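Local coordinates for aminotransferase (Neisseria meningitidis Z2491, PDB 3JTX), which probably transfers amino groups between amino acids and 2-oxo acids, using pyridoxal phosphate bound to a lysine as in class I and II aminotransferases, at residues A[107-112]-A[268-273]; A[103-108]-A[137-142]; A[236-241]-A[261-266]; A[128-133]-A[205-210]. All coordinates share one frame; numbering follows the deposited sequence.

Contact 1: A[107-112]-A[268-273]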
loop_
_atom_site.group_PDB
_atom_site.type_symbol
_atom_site.label_atom_id
_atom_site.label_comp_id
_atom_site.label_asym_id
_atom_site.label_seq_id
_atom_site.Cartn_x
_atom_site.Cartn_y
_atom_site.Cartn_z
ATOM N N PHE A 107 7.877 0.420 -7.075
ATOM C CA PHE A 107 8.725 1.020 -8.087
ATOM C C PHE A 107 9.428 -0.049 -8.931
ATOM O O PHE A 107 9.444 0.018 -10.157
ATOM C CB PHE A 107 9.736 2.025 -7.516
ATOM C CG PHE A 107 10.446 2.778 -8.595
ATOM C CD1 PHE A 107 9.760 3.724 -9.352
ATOM C CD2 PHE A 107 11.761 2.486 -8.925
ATOM C CE1 PHE A 107 10.366 4.379 -10.410
ATOM C CE2 PHE A 107 12.385 3.151 -9.989
ATOM C CZ PHE A 107 11.698 4.086 -10.724
ATOM N N VAL A 108 9.961 -1.062 -8.268
ATOM C CA VAL A 108 10.599 -2.184 -8.958
ATOM C C VAL A 108 9.628 -2.871 -9.930
ATOM O O VAL A 108 9.990 -3.146 -11.096
ATOM C CB VAL A 108 11.190 -3.185 -7.946
ATOM C CG1 VAL A 108 11.619 -4.497 -8.637
ATOM C CG2 VAL A 108 12.357 -2.531 -7.223
ATOM N N GLN A 109 8.388 -3.105 -9.496
ATOM C CA GLN A 109 7.420 -3.753 -10.400
ATOM C C GLN A 109 7.259 -2.957 -11.707
ATOM O O GLN A 109 7.208 -3.562 -12.787
ATOM C CB GLN A 109 6.038 -3.963 -9.758
ATOM C CG GLN A 109 6.020 -4.721 -8.447
ATOM C CD GLN A 109 6.930 -5.935 -8.425
ATOM O OE1 GLN A 109 6.675 -6.935 -9.110
ATOM N NE2 GLN A 109 8.007 -5.862 -7.632
ATOM N N THR A 110 7.208 -1.628 -11.616
ATOM C CA THR A 110 7.063 -0.775 -12.803
ATOM C C THR A 110 8.300 -0.784 -13.718
ATOM O O THR A 110 8.194 -0.566 -14.931
ATOM C CB THR A 110 6.780 0.697 -12.435
ATOM O OG1 THR A 110 7.988 1.329 -11.982
ATOM C CG2 THR A 110 5.698 0.818 -11.348
ATOM N N VAL A 111 9.472 -1.017 -13.149
ATOM C CA VAL A 111 10.701 -1.045 -13.929
ATOM C C VAL A 111 10.882 -2.372 -14.685
ATOM O O VAL A 111 11.454 -2.393 -15.777
ATOM C CB VAL A 111 11.910 -0.725 -13.022
ATOM C CG1 VAL A 111 13.219 -0.972 -13.755
ATOM C CG2 VAL A 111 11.795 0.738 -12.527
ATOM N N LEU A 112 10.382 -3.467 -14.120
ATOM C CA LEU A 112 10.521 -4.789 -14.712
ATOM C C LEU A 112 9.295 -5.089 -15.602
ATOM O O LEU A 112 8.153 -4.925 -15.185
ATOM C CB LEU A 112 10.718 -5.831 -13.600
ATOM C CG LEU A 112 11.953 -5.604 -12.704
ATOM C CD1 LEU A 112 12.021 -6.619 -11.583
ATOM C CD2 LEU A 112 13.267 -5.643 -13.522
ATOM N N LEU A 268 3.494 8.024 -10.196
ATOM C CA LEU A 268 2.238 8.529 -9.644
ATOM C C LEU A 268 1.014 7.903 -10.338
ATOM O O LEU A 268 0.039 7.533 -9.676
ATOM C CB LEU A 268 2.179 10.062 -9.732
ATOM C CG LEU A 268 0.843 10.693 -9.327
ATOM C CD1 LEU A 268 0.543 10.373 -7.861
ATOM C CD2 LEU A 268 0.868 12.237 -9.593
ATOM N N LEU A 269 1.056 7.786 -11.663
ATOM C CA LEU A 269 -0.061 7.215 -12.415
ATOM C C LEU A 269 -0.323 5.774 -11.959
ATOM O O LEU A 269 -1.455 5.382 -11.697
ATOM C CB LEU A 269 0.216 7.249 -13.926
ATOM C CG LEU A 269 -0.885 6.692 -14.843
ATOM C CD1 LEU A 269 -2.260 7.381 -14.596
ATOM C CD2 LEU A 269 -0.447 6.836 -16.322
ATOM N N TYR A 270 0.743 4.995 -11.872
ATOM C CA TYR A 270 0.658 3.625 -11.391
ATOM C C TYR A 270 0.092 3.567 -9.970
ATOM O O TYR A 270 -0.734 2.697 -9.677
ATOM C CB TYR A 270 2.054 2.991 -11.411
ATOM C CG TYR A 270 2.121 1.572 -10.904
ATOM C CD1 TYR A 270 2.008 0.501 -11.774
ATOM C CD2 TYR A 270 2.365 1.304 -9.576
ATOM C CE1 TYR A 270 2.094 -0.822 -11.317
ATOM C CE2 TYR A 270 2.432 -0.006 -9.111
ATOM C CZ TYR A 270 2.305 -1.063 -9.998
ATOM O OH TYR A 270 2.383 -2.376 -9.525
ATOM N N ARG A 271 0.526 4.496 -9.109
ATOM C CA ARG A 271 0.148 4.501 -7.707
ATOM C C ARG A 271 -1.318 4.875 -7.507
ATOM O O ARG A 271 -1.914 4.498 -6.497
ATOM C CB ARG A 271 1.064 5.410 -6.878
ATOM C CG ARG A 271 2.483 4.870 -6.754
ATOM C CD ARG A 271 3.438 5.879 -6.147
ATOM N NE ARG A 271 3.119 6.086 -4.747
ATOM C CZ ARG A 271 3.386 5.234 -3.771
ATOM N NH1 ARG A 271 4.016 4.093 -4.012
ATOM N NH2 ARG A 271 3.029 5.538 -2.542
ATOM N N THR A 272 -1.914 5.578 -8.465
ATOM C CA THR A 272 -3.349 5.876 -8.377
ATOM C C THR A 272 -4.161 4.593 -8.455
ATOM O O THR A 272 -5.193 4.478 -7.793
ATOM C CB THR A 272 -3.851 6.929 -9.405
ATOM O OG1 THR A 272 -3.882 6.372 -10.725
ATOM C CG2 THR A 272 -2.969 8.165 -9.357
ATOM N N TYR A 273 -3.669 3.602 -9.202
ATOM C CA TYR A 273 -4.331 2.299 -9.264
ATOM C C TYR A 273 -3.897 1.375 -8.128
ATOM O O TYR A 273 -4.725 0.633 -7.577
ATOM C CB TYR A 273 -4.078 1.640 -10.625
ATOM C CG TYR A 273 -4.815 2.326 -11.752
ATOM C CD1 TYR A 273 -6.121 1.987 -12.046
ATOM C CD2 TYR A 273 -4.213 3.332 -12.498
ATOM C CE1 TYR A 273 -6.832 2.614 -13.066
ATOM C CE2 TYR A 273 -4.915 3.977 -13.528
ATOM C CZ TYR A 273 -6.219 3.612 -13.803
ATOM O OH TYR A 273 -6.907 4.232 -14.821
#
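Helix 100-111, near its C-terminal end, and helix 261-274 come closest at Thr-110 and Tyr-270, whose CA atoms lie 7.9 Å apart, a separation that lets a methyl group and a ring fill the gap between them. Tyr-270 sends its ring across with CG anti to the backbone N (chi1 179°), and Thr-110 sets its methyl on one face. CG2 lies 3.6 Å from the centroid of the Tyr-270 ring and only 10° off the ring normal, a CH-pi contact in which the methyl sits over the centre of the ring.

Threonine suits this place because its two branches do different work. While CG2 meets the ring, OG1 donates to Phe-107 O in its own helix at 2.7 Å, in the carbonyl plane and on a lone pair; the same oxygen accepts Val-111 N, and the first bond helps to hold the rotation that aims the methyl at the tyrosine. Farther out along the ring, Gln-109 adds a looser touch, its CB 4.0 Å from Tyr-270 OH, while its bent chain carries the amide away to Ala-136 O and Phe-105 O.

Phe-105 of the second subunit meets the same tyrosine edge-to-face, and Met-2 of that subunit packs on Thr-110. The arrangement is thus a buried helix-helix contact at the dimer interface of the large, pyridoxal phosphate-binding domain of a fold type I aminotransferase.

Contact 2: A[103-108]-A[137-142]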
loop_
_atom_site.group_PDB
_atom_site.type_symbol
_atom_site.label_atom_id
_atom_site.label_comp_id
_atom_site.label_asym_id
_atom_site.label_seq_id
_atom_site.Cartn_x
_atom_site.Cartn_y
_atom_site.Cartn_z
ATOM N N ALA A 103 6.904 1.405 -1.401
ATOM C CA ALA A 103 7.463 2.287 -2.414
ATOM C C ALA A 103 8.547 1.581 -3.221
ATOM O O ALA A 103 8.523 1.600 -4.437
ATOM C CB ALA A 103 8.040 3.550 -1.742
ATOM N N LEU A 104 9.476 0.929 -2.528
ATOM C CA LEU A 104 10.558 0.212 -3.190
ATOM C C LEU A 104 9.984 -0.951 -4.004
ATOM O O LEU A 104 10.378 -1.171 -5.157
ATOM C CB LEU A 104 11.549 -0.334 -2.152
ATOM C CG LEU A 104 12.450 0.660 -1.429
ATOM C CD1 LEU A 104 12.933 0.090 -0.080
ATOM C CD2 LEU A 104 13.641 1.085 -2.314
ATOM N N PHE A 105 9.053 -1.691 -3.401
ATOM C CA PHE A 105 8.441 -2.838 -4.073
ATOM C C PHE A 105 7.706 -2.426 -5.343
ATOM O O PHE A 105 7.944 -2.976 -6.429
ATOM C CB PHE A 105 7.479 -3.584 -3.136
ATOM C CG PHE A 105 6.858 -4.804 -3.782
ATOM C CD1 PHE A 105 7.496 -6.028 -3.724
ATOM C CD2 PHE A 105 5.661 -4.709 -4.478
ATOM C CE1 PHE A 105 6.948 -7.168 -4.349
ATOM C CE2 PHE A 105 5.089 -5.846 -5.100
ATOM C CZ PHE A 105 5.753 -7.068 -5.042
ATOM N N SER A 106 6.803 -1.454 -5.219
ATOM C CA SER A 106 6.017 -1.026 -6.368
ATOM C C SER A 106 6.879 -0.376 -7.455
ATOM O O SER A 106 6.657 -0.622 -8.646
ATOM C CB SER A 106 4.874 -0.096 -5.951
ATOM O OG SER A 106 5.345 1.035 -5.260
ATOM N N PHE A 107 7.877 0.420 -7.075
ATOM C CA PHE A 107 8.725 1.020 -8.087
ATOM C C PHE A 107 9.428 -0.049 -8.931
ATOM O O PHE A 107 9.444 0.018 -10.157
ATOM C CB PHE A 107 9.736 2.025 -7.516
ATOM C CG PHE A 107 10.446 2.778 -8.595
ATOM C CD1 PHE A 107 9.760 3.724 -9.352
ATOM C CD2 PHE A 107 11.761 2.486 -8.925
ATOM C CE1 PHE A 107 10.366 4.379 -10.410
ATOM C CE2 PHE A 107 12.385 3.151 -9.989
ATOM C CZ PHE A 107 11.698 4.086 -10.724
ATOM N N VAL A 108 9.961 -1.062 -8.268
ATOM C CA VAL A 108 10.599 -2.184 -8.958
ATOM C C VAL A 108 9.628 -2.871 -9.930
ATOM O O VAL A 108 9.990 -3.146 -11.096
ATOM C CB VAL A 108 11.190 -3.185 -7.946
ATOM C CG1 VAL A 108 11.619 -4.497 -8.637
ATOM C CG2 VAL A 108 12.357 -2.531 -7.223
ATOM N N THR A 137 12.464 -7.818 -6.828
ATOM C CA THR A 137 13.046 -8.199 -8.099
ATOM C C THR A 137 12.462 -9.511 -8.604
ATOM O O THR A 137 11.965 -9.566 -9.727
ATOM C CB THR A 137 14.583 -8.285 -7.987
ATOM O OG1 THR A 137 15.093 -6.992 -7.603
ATOM C CG2 THR A 137 15.207 -8.754 -9.326
ATOM N N LEU A 138 12.480 -10.546 -7.760
ATOM C CA LEU A 138 12.026 -11.886 -8.174
ATOM C C LEU A 138 10.520 -11.906 -8.446
ATOM O O LEU A 138 10.077 -12.437 -9.469
ATOM C CB LEU A 138 12.443 -12.950 -7.144
ATOM C CG LEU A 138 13.963 -13.199 -7.045
ATOM C CD1 LEU A 138 14.317 -14.260 -6.000
ATOM C CD2 LEU A 138 14.583 -13.569 -8.407
ATOM N N LEU A 139 9.730 -11.297 -7.568
ATOM C CA LEU A 139 8.289 -11.218 -7.810
ATOM C C LEU A 139 7.959 -10.378 -9.046
ATOM O O LEU A 139 6.949 -10.629 -9.684
ATOM C CB LEU A 139 7.521 -10.720 -6.586
ATOM C CG LEU A 139 7.496 -11.726 -5.432
ATOM C CD1 LEU A 139 7.146 -11.021 -4.122
ATOM C CD2 LEU A 139 6.529 -12.889 -5.740
ATOM N N GLY A 140 8.817 -9.425 -9.405
ATOM C CA GLY A 140 8.654 -8.676 -10.647
ATOM C C GLY A 140 9.138 -9.349 -11.927
ATOM O O GLY A 140 9.067 -8.755 -12.997
ATOM N N GLY A 141 9.630 -10.579 -11.828
ATOM C CA GLY A 141 10.123 -11.316 -12.996
ATOM C C GLY A 141 11.539 -10.951 -13.415
ATOM O O GLY A 141 11.969 -11.302 -14.509
ATOM N N GLY A 142 12.268 -10.260 -12.544
ATOM C CA GLY A 142 13.648 -9.885 -12.825
ATOM C C GLY A 142 14.617 -10.886 -12.244
ATOM O O GLY A 142 14.247 -11.749 -11.451
#
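Apolar contact between side chains joins Phe-105 to Leu-139. CD1 of the leucine comes to the edge of the phenyl ring, near its plane, 3.9 Å from Phe-105 CE1, and the two side chains cross at about a right angle. With CG anti to the backbone N (chi1 -178°), the phenylalanine extends from its helix far enough for the ring rim to reach this methyl. Tyr-273 of the second subunit packs on both Phe-105 and Leu-139.

A second kind of contact sets side chain against backbone. Val-108 CG1 lies 3.9 Å from Thr-137 N, where the CA atoms of the two residues are 6.6 Å apart. A compact branched residue fits so close an approach, and Thr-137 turns its polar end back into its own helix, OG1 bonding to Tyr-133 O.

Backbone hydrogen bonds finish helix 131-139. Gly-142 N reaches Thr-137 O at 2.9 Å and Gly-141 N reaches Leu-138 O at 3.0 Å; Gly-141 has a positive phi of 81°, a conformation that glycine adopts readily. This is a Schellman motif, closing one of two helices packed together in the large domain of the aminotransferase fold.

Contact 3: A[236-241]-A[261-266]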
loop_
_atom_site.group_PDB
_atom_site.type_symbol
_atom_site.label_atom_id
_atom_site.label_comp_id
_atom_site.label_asym_id
_atom_site.label_seq_id
_atom_site.Cartn_x
_atom_site.Cartn_y
_atom_site.Cartn_z
ATOM N N LYS A 236 17.210 9.751 -13.732
ATOM C CA LYS A 236 17.284 8.337 -13.368
ATOM C C LYS A 236 17.795 8.085 -11.929
ATOM O O LYS A 236 18.367 7.026 -11.651
ATOM C CB LYS A 236 18.118 7.566 -14.390
ATOM C CG LYS A 236 17.489 7.508 -15.798
ATOM C CD LYS A 236 18.253 6.557 -16.713
ATOM C CE LYS A 236 17.528 6.410 -18.053
ATOM N NZ LYS A 236 18.333 5.632 -19.036
ATOM N N LEU A 237 17.602 9.065 -11.043
ATOM C CA LEU A 237 17.940 8.958 -9.613
ATOM C C LEU A 237 16.691 9.120 -8.778
ATOM O O LEU A 237 15.924 10.046 -9.000
ATOM C CB LEU A 237 18.903 10.065 -9.174
ATOM C CG LEU A 237 20.246 10.222 -9.864
ATOM C CD1 LEU A 237 21.051 11.323 -9.145
ATOM C CD2 LEU A 237 21.009 8.891 -9.862
ATOM N N LEU A 238 16.496 8.226 -7.815
ATOM C CA LEU A 238 15.421 8.342 -6.850
ATOM C C LEU A 238 15.959 7.962 -5.476
ATOM O O LEU A 238 16.585 6.920 -5.327
ATOM C CB LEU A 238 14.271 7.416 -7.203
ATOM C CG LEU A 238 13.421 7.756 -8.435
ATOM C CD1 LEU A 238 12.471 6.581 -8.687
ATOM C CD2 LEU A 238 12.645 9.090 -8.266
HETATM N N MSE A 239 15.721 8.818 -4.485
HETATM C CA MSE A 239 15.982 8.466 -3.104
HETATM C C MSE A 239 14.680 8.015 -2.445
HETATM O O MSE A 239 13.612 8.559 -2.717
HETATM C CB MSE A 239 16.561 9.666 -2.351
HETATM C CG MSE A 239 15.551 10.745 -2.098
HETATM SE SE MSE A 239 16.110 12.179 -0.915
HETATM C CE MSE A 239 16.212 11.412 0.722
ATOM N N PHE A 240 14.781 7.014 -1.576
ATOM C CA PHE A 240 13.656 6.494 -0.823
ATOM C C PHE A 240 13.982 6.702 0.644
ATOM O O PHE A 240 15.064 6.300 1.119
ATOM C CB PHE A 240 13.484 4.992 -1.105
ATOM C CG PHE A 240 13.033 4.693 -2.473
ATOM C CD1 PHE A 240 13.925 4.723 -3.544
ATOM C CD2 PHE A 240 11.700 4.379 -2.718
ATOM C CE1 PHE A 240 13.511 4.457 -4.805
ATOM C CE2 PHE A 240 11.270 4.103 -4.006
ATOM C CZ PHE A 240 12.177 4.143 -5.058
ATOM N N THR A 241 13.094 7.373 1.370
ATOM C CA THR A 241 13.288 7.496 2.793
ATOM C C THR A 241 12.001 7.394 3.585
ATOM O O THR A 241 10.922 7.239 3.011
ATOM C CB THR A 241 14.115 8.729 3.165
ATOM O OG1 THR A 241 14.573 8.568 4.513
ATOM C CG2 THR A 241 13.314 10.046 3.010
ATOM N N ALA A 261 11.799 13.849 -11.919
ATOM C CA ALA A 261 10.382 14.221 -12.132
ATOM C C ALA A 261 9.645 13.358 -13.148
ATOM O O ALA A 261 8.440 13.118 -13.000
ATOM C CB ALA A 261 10.261 15.716 -12.549
ATOM N N GLU A 262 10.344 12.917 -14.193
ATOM C CA GLU A 262 9.720 12.095 -15.238
ATOM C C GLU A 262 9.398 10.699 -14.710
ATOM O O GLU A 262 8.314 10.163 -14.958
ATOM C CB GLU A 262 10.611 12.016 -16.479
ATOM C CG GLU A 262 10.007 11.196 -17.626
ATOM N N LEU A 263 10.331 10.116 -13.965
ATOM C CA LEU A 263 10.060 8.840 -13.275
ATOM C C LEU A 263 8.863 8.948 -12.323
ATOM O O LEU A 263 8.017 8.059 -12.259
ATOM C CB LEU A 263 11.294 8.361 -12.489
ATOM C CG LEU A 263 12.504 7.905 -13.339
ATOM C CD1 LEU A 263 13.590 7.329 -12.412
ATOM C CD2 LEU A 263 12.103 6.904 -14.444
ATOM N N LEU A 264 8.791 10.038 -11.579
ATOM C CA LEU A 264 7.741 10.180 -10.588
ATOM C C LEU A 264 6.389 10.439 -11.220
ATOM O O LEU A 264 5.363 10.043 -10.659
ATOM C CB LEU A 264 8.106 11.274 -9.601
ATOM C CG LEU A 264 9.280 10.908 -8.686
ATOM C CD1 LEU A 264 9.608 12.058 -7.760
ATOM C CD2 LEU A 264 8.994 9.666 -7.857
ATOM N N LYS A 265 6.366 11.121 -12.374
ATOM C CA LYS A 265 5.113 11.314 -13.106
ATOM C C LYS A 265 4.488 9.962 -13.432
ATOM O O LYS A 265 3.280 9.732 -13.201
ATOM C CB LYS A 265 5.361 12.119 -14.392
ATOM C CG LYS A 265 4.115 12.451 -15.184
ATOM C CD LYS A 265 4.497 13.283 -16.421
ATOM C CE LYS A 265 3.265 13.714 -17.201
ATOM N NZ LYS A 265 2.548 12.547 -17.809
ATOM N N ASN A 266 5.310 9.055 -13.960
ATOM C CA ASN A 266 4.834 7.725 -14.329
ATOM C C ASN A 266 4.535 6.888 -13.100
ATOM O O ASN A 266 3.526 6.181 -13.069
ATOM C CB ASN A 266 5.819 7.018 -15.258
ATOM C CG ASN A 266 5.928 7.712 -16.595
ATOM O OD1 ASN A 266 4.948 8.278 -17.089
ATOM N ND2 ASN A 266 7.114 7.699 -17.183
#
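Leu-238, Leu-263 and Leu-264 all place CG anti to the carbonyl carbon, with chi1 near -70°, and all three then extend chi2 close to 180°; in this common leucine shape the forked ends meet between strand 237-242 and the first turns of helix 261-274. Leu-238 comes from the strand and divides its two methyls between the two helix residues. Its CD2 meets Leu-264 CD2 at 3.7 Å, the side chains sliding past each other in opposite directions, whereas its CD1 lies 4.0 Å from Leu-263 CD1, where the chains are inclined to one another.

The same methyl of Leu-263 also reaches the backbone just before the strand, 3.9 Å from Lys-236 CA. This is the level at which the segments run closest, with the CA atoms of Lys-236 and Leu-263 7.2 Å apart. Leucine serves well on both sides: its branched end offers two methyls to separate neighbours and leaves no polar group to be satisfied in the apolar layer. Lys-236 contributes its backbone here, while its long chain leads away from the helix and its NZ bonds to Gly-201 O.

Asp-260 ties the two segments together, OD2 accepting from Lys-236 N and OD1 from Glu-262 N in the first turn of the helix. Around the leucines, Phe-107 of helix 100-111 packs on Leu-238, Val-257 of strand 255-259 on Leu-264, and Ile-203 of strand 203-207 on Leu-263. Helix 261-274 thus lies against strand 237-242 and both its neighbours in the mixed sheet, beside helix 100-111.

Contact 4: A[128-133]-A[205-210]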
loop_
_atom_site.group_PDB
_atom_site.type_symbol
_atom_site.label_atom_id
_atom_site.label_comp_id
_atom_site.label_asym_id
_atom_site.label_seq_id
_atom_site.Cartn_x
_atom_site.Cartn_y
_atom_site.Cartn_z
ATOM N N PRO A 128 26.024 -8.254 1.703
ATOM C CA PRO A 128 24.672 -8.495 2.233
ATOM C C PRO A 128 23.597 -7.509 1.764
ATOM O O PRO A 128 23.898 -6.335 1.475
ATOM C CB PRO A 128 24.858 -8.397 3.759
ATOM C CG PRO A 128 26.272 -8.671 3.995
ATOM C CD PRO A 128 26.996 -8.084 2.796
ATOM N N PHE A 129 22.354 -7.996 1.703
ATOM C CA PHE A 129 21.241 -7.239 1.125
ATOM C C PHE A 129 20.081 -7.077 2.105
ATOM O O PHE A 129 20.021 -7.738 3.137
ATOM C CB PHE A 129 20.760 -7.910 -0.178
ATOM C CG PHE A 129 20.195 -9.298 -0.001
ATOM C CD1 PHE A 129 21.030 -10.411 0.011
ATOM C CD2 PHE A 129 18.825 -9.498 0.117
ATOM C CE1 PHE A 129 20.517 -11.686 0.174
ATOM C CE2 PHE A 129 18.300 -10.775 0.262
ATOM C CZ PHE A 129 19.150 -11.872 0.300
ATOM N N TYR A 130 19.169 -6.172 1.769
ATOM C CA TYR A 130 17.903 -6.021 2.482
ATOM C C TYR A 130 16.861 -6.818 1.728
ATOM O O TYR A 130 16.722 -6.683 0.506
ATOM C CB TYR A 130 17.505 -4.540 2.568
ATOM C CG TYR A 130 16.205 -4.223 3.281
ATOM C CD1 TYR A 130 15.998 -4.575 4.611
ATOM C CD2 TYR A 130 15.203 -3.497 2.637
ATOM C CE1 TYR A 130 14.803 -4.225 5.275
ATOM C CE2 TYR A 130 14.004 -3.149 3.293
ATOM C CZ TYR A 130 13.807 -3.517 4.597
ATOM O OH TYR A 130 12.608 -3.172 5.219
ATOM N N GLN A 131 16.150 -7.656 2.481
ATOM C CA GLN A 131 15.111 -8.591 1.997
ATOM C C GLN A 131 14.271 -8.111 0.810
ATOM O O GLN A 131 14.120 -8.838 -0.187
ATOM C CB GLN A 131 14.167 -8.944 3.188
ATOM C CG GLN A 131 13.452 -7.665 3.873
ATOM C CD GLN A 131 13.467 -7.655 5.430
ATOM O OE1 GLN A 131 12.475 -7.282 6.089
ATOM N NE2 GLN A 131 14.581 -8.059 6.007
ATOM N N ILE A 132 13.738 -6.887 0.901
ATOM C CA ILE A 132 12.825 -6.342 -0.109
ATOM C C ILE A 132 13.487 -6.282 -1.486
ATOM O O ILE A 132 12.844 -6.520 -2.488
ATOM C CB ILE A 132 12.304 -4.919 0.279
ATOM C CG1 ILE A 132 11.324 -5.001 1.451
ATOM C CG2 ILE A 132 11.629 -4.240 -0.908
ATOM C CD1 ILE A 132 10.132 -5.883 1.191
ATOM N N TYR A 133 14.797 -5.990 -1.532
ATOM C CA TYR A 133 15.485 -5.886 -2.833
ATOM C C TYR A 133 15.353 -7.201 -3.615
ATOM O O TYR A 133 15.074 -7.199 -4.819
ATOM C CB TYR A 133 16.972 -5.500 -2.710
ATOM C CG TYR A 133 17.282 -4.309 -1.829
ATOM C CD1 TYR A 133 16.312 -3.343 -1.521
ATOM C CD2 TYR A 133 18.557 -4.143 -1.291
ATOM C CE1 TYR A 133 16.608 -2.272 -0.679
ATOM C CE2 TYR A 133 18.855 -3.057 -0.473
ATOM C CZ TYR A 133 17.882 -2.142 -0.168
ATOM O OH TYR A 133 18.186 -1.119 0.684
ATOM N N ALA A 205 18.203 3.500 -7.318
ATOM C CA ALA A 205 17.287 3.619 -6.203
ATOM C C ALA A 205 18.118 3.553 -4.919
ATOM O O ALA A 205 18.761 2.525 -4.629
ATOM C CB ALA A 205 16.207 2.492 -6.249
ATOM N N SER A 206 18.130 4.659 -4.175
ATOM C CA SER A 206 18.924 4.782 -2.965
ATOM C C SER A 206 18.055 4.773 -1.705
ATOM O O SER A 206 17.262 5.687 -1.473
ATOM C CB SER A 206 19.775 6.048 -3.021
ATOM O OG SER A 206 20.723 6.060 -1.971
ATOM N N ASP A 207 18.231 3.727 -0.900
ATOM C CA ASP A 207 17.495 3.508 0.343
ATOM C C ASP A 207 18.240 4.205 1.476
ATOM O O ASP A 207 19.291 3.737 1.935
ATOM C CB ASP A 207 17.354 2.009 0.587
ATOM C CG ASP A 207 16.550 1.662 1.835
ATOM O OD1 ASP A 207 16.287 2.541 2.689
ATOM O OD2 ASP A 207 16.202 0.463 1.951
ATOM N N GLU A 208 17.707 5.344 1.891
ATOM C CA GLU A 208 18.382 6.232 2.843
ATOM C C GLU A 208 17.688 6.366 4.202
ATOM O O GLU A 208 17.864 7.373 4.909
ATOM C CB GLU A 208 18.595 7.600 2.182
ATOM C CG GLU A 208 19.566 7.471 1.015
ATOM C CD GLU A 208 19.825 8.747 0.225
ATOM O OE1 GLU A 208 19.337 9.843 0.595
ATOM O OE2 GLU A 208 20.546 8.616 -0.787
ATOM N N CYS A 209 16.965 5.327 4.609
ATOM C CA CYS A 209 16.157 5.407 5.827
ATOM C C CYS A 209 16.978 5.575 7.112
ATOM O O CYS A 209 16.424 5.986 8.135
ATOM C CB CYS A 209 15.234 4.181 5.932
ATOM S SG CYS A 209 14.028 4.129 4.571
ATOM N N TYR A 210 18.282 5.271 7.077
ATOM C CA TYR A 210 19.151 5.495 8.269
ATOM C C TYR A 210 19.884 6.837 8.242
ATOM O O TYR A 210 20.761 7.080 9.074
ATOM C CB TYR A 210 20.156 4.342 8.460
ATOM C CG TYR A 210 19.473 3.034 8.789
ATOM C CD1 TYR A 210 19.132 2.711 10.103
ATOM C CD2 TYR A 210 19.128 2.134 7.776
ATOM C CE1 TYR A 210 18.486 1.513 10.400
ATOM C CE2 TYR A 210 18.472 0.942 8.065
ATOM C CZ TYR A 210 18.156 0.634 9.373
ATOM O OH TYR A 210 17.515 -0.549 9.663
#
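Tyr-133 OH donates to Asp-207 OD2 at 2.8 Å, the hydrogen bond that joins the first turn of helix 131-139 to the C-terminal end of strand 203-207. The hydroxyl meets this oxygen on its anti side, 30° out of the carboxylate plane, and the ring stands 74° from that plane. The same OD2 is bonded to N1 of the pyridoxal phosphate-lysine at position 245, so one carboxylate oxygen takes two partners.

Tyr-130 touches more lightly, its CD2 4.1 Å from Asp-207 OD2, while its hydroxyl bonds to Arg-101. Aspartate suits the strand end because, with CG anti to the backbone N (chi1 -178°), its short chain holds the carboxylate out toward the cofactor. Its other oxygen, OD1, receives a weak bond from Cys-209 N at 3.5 Å.

Farther out, Tyr-130 CB lies over one face of the Tyr-133 ring, offset toward its rim and 3.6 Å above the plane, and Phe-173 stacks with the same ring, which limits how far it can tilt. Tyr-210 bonds to O3 of the cofactor. An aspartate paired with the pyridine nitrogen is a hallmark of the fold type I cofactor site, here with a tyrosine at O3, as in aspartate aminotransferase and its relatives.

In the fold
From the N terminus, helix 100-111 opens both contact 1 and contact 2. Contact 2 closes first, at the end of helix 131-139, after segment 128-133 has already opened contact 4; these two loops cross. Contact 4 closes at strand 203-207, inside the much longer loop that contact 1 completes. Contact 3 follows contact 4 in series and is likewise nested within contact 1, since strand 237-242 and the first turns of helix 261-274 both precede 268-273. Strands 203-207 and 237-242 are neighbours in the mixed sheet, linking contacts 3 and 4. Through contacts 1 and 2, helix 100-111 joins helix 261-274 to helix 131-139.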